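Local structure of restriction endonuclease EcoP15I, modification subunit (Escherichia coli, 4ZCF) at a contact of chain A with DNA. The protein binds the asymmetric DNA site 5'-CAGCAG-3' as a homodimer and methylates N6 of one adenine, using S-adenosyl-L-methionine. Sequence-based numbering; all coordinates share one arbitrary frame.

A contact of chain A with DNA. Residues 343, 345-346, 373-374. With nucleotides of chain B.
Lys343 and Lys373 reach the 5'-phosphate of DC4 through different oxygens, each by a salt bridge that is also a hydrogen bond. The NZ of Lys343 stands 2.8 Å from OP1, and the NZ of Lys373 lies 3.0 Å from OP2. OP1 takes a second donor, the backbone N of Ile374, over a longer but nearly straight bond (3.3 Å, 170° at the hydrogen). At least three donors therefore grip this phosphate, and the two ammonium groups would probably offset much of its charge. Ile374 also lends its side chain: CG1 lies anti to the carbonyl carbon (chi1 -55°), and the branch runs out along the DNA backbone until CD1 lies by O5' of DC4 and packs against the deoxyribose C3', 3.8 Å away. One nucleotide on, the phosphate of DA5 is met by main chain, Leu346 N donating to OP2 at 3.1 Å, while the CB of Leu346 lies beside the same oxygen. The bonds across to the DNA described here end on phosphate oxygens, which suggests that this patch does not itself read sequence; it may instead help to set the position of the strand for recognition by other residues.

In the second shell, the ammonium of Lys373 is also held by Ile374 O, 2.6 Å from NZ and roughly at right angles to the bond to OP2; NZ lies in the plane of that carbonyl. Bends at chi2 (70°) and chi4 turn the chain alongside the following residue, bringing NZ to both Ile374 O and OP2. A methionine in place of Lys373 would probably leave OP2 without its charged mate and Ile374 O without this donor. Pro345 precedes the Leu346 amide and barely touches the DNA.

Both segments are loops: residues 343-346 lie between strand 313-318 and helix 353-361, and residues 373-374 lie in the loop shortly before strand 376-380. The two loops meet at one end of a lobe set apart from the main body, possibly the target-recognition part.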
# COMPACT_ATOMS: atom_id res chain seq x y z
N LYS A 343 16.65 -40.51 -15.44
CA LYS A 343 16.23 -40.59 -14.04
C LYS A 343 15.31 -39.40 -13.71
O LYS A 343 15.61 -38.25 -14.07
CB LYS A 343 17.41 -40.67 -13.07
CG LYS A 343 16.99 -41.07 -11.64
CD LYS A 343 18.18 -41.27 -10.70
CE LYS A 343 18.74 -39.99 -10.10
NZ LYS A 343 20.20 -39.81 -10.39
N PRO A 345 13.15 -36.86 -11.17
CA PRO A 345 13.28 -36.28 -9.81
C PRO A 345 12.30 -36.96 -8.86
O PRO A 345 11.26 -37.45 -9.31
CB PRO A 345 12.90 -34.81 -10.02
CG PRO A 345 13.10 -34.55 -11.45
CD PRO A 345 12.73 -35.83 -12.14
N LEU A 346 12.63 -37.01 -7.56
CA LEU A 346 11.81 -37.63 -6.51
C LEU A 346 10.35 -37.19 -6.52
O LEU A 346 9.48 -38.00 -6.21
CB LEU A 346 12.45 -37.37 -5.13
CG LEU A 346 11.61 -37.60 -3.86
CD1 LEU A 346 11.56 -39.07 -3.48
CD2 LEU A 346 12.14 -36.76 -2.70
N LYS A 373 21.27 -39.91 -14.79
CA LYS A 373 21.45 -38.51 -14.38
C LYS A 373 20.17 -37.68 -14.72
O LYS A 373 19.69 -37.72 -15.86
CB LYS A 373 22.71 -37.94 -15.09
CG LYS A 373 23.00 -36.44 -14.94
CD LYS A 373 23.46 -36.05 -13.53
CE LYS A 373 23.53 -34.54 -13.38
NZ LYS A 373 22.18 -33.87 -13.42
N ILE A 374 19.62 -36.95 -13.71
CA ILE A 374 18.45 -36.08 -13.90
C ILE A 374 18.90 -34.96 -14.82
O ILE A 374 20.04 -34.50 -14.69
CB ILE A 374 17.87 -35.52 -12.58
CG1 ILE A 374 17.52 -36.64 -11.56
CG2 ILE A 374 16.67 -34.60 -12.83
CD1 ILE A 374 17.23 -36.09 -10.06
P DC B 4 21.29 -36.04 -10.09
OP1 DC B 4 21.28 -37.29 -10.88
OP2 DC B 4 21.08 -34.75 -10.79
O5' DC B 4 20.29 -36.17 -8.85
C5' DC B 4 20.76 -36.73 -7.64
C4' DC B 4 20.01 -36.30 -6.40
O4' DC B 4 20.62 -35.15 -5.77
C3' DC B 4 18.51 -36.02 -6.50
O3' DC B 4 17.83 -36.67 -5.40
C2' DC B 4 18.47 -34.49 -6.43
C1' DC B 4 19.64 -34.15 -5.52
N1 DC B 4 20.31 -32.82 -5.77
C2 DC B 4 20.79 -32.05 -4.70
O2 DC B 4 20.54 -32.39 -3.55
N3 DC B 4 21.44 -30.88 -4.97
C4 DC B 4 21.61 -30.46 -6.23
N4 DC B 4 22.23 -29.29 -6.43
C5 DC B 4 21.19 -31.25 -7.34
C6 DC B 4 20.55 -32.40 -7.06
P DA B 5 16.22 -36.82 -5.23
OP1 DA B 5 16.00 -38.04 -4.40
OP2 DA B 5 15.52 -36.71 -6.54
O5' DA B 5 15.88 -35.53 -4.34
C5' DA B 5 16.23 -35.33 -2.98
C4' DA B 5 15.98 -33.90 -2.53
O4' DA B 5 16.86 -32.95 -3.19
C3' DA B 5 14.57 -33.35 -2.72
O3' DA B 5 14.14 -32.97 -1.42
C2' DA B 5 14.72 -32.17 -3.69
C1' DA B 5 16.16 -31.76 -3.48
N9 DA B 5 16.79 -31.10 -4.62
C8 DA B 5 16.60 -31.39 -5.94
N7 DA B 5 17.27 -30.60 -6.75
C5 DA B 5 17.92 -29.69 -5.93
C6 DA B 5 18.80 -28.61 -6.19
N6 DA B 5 19.15 -28.23 -7.43
N1 DA B 5 19.26 -27.90 -5.12
C2 DA B 5 18.91 -28.30 -3.90
N3 DA B 5 18.09 -29.29 -3.55
C4 DA B 5 17.62 -29.98 -4.61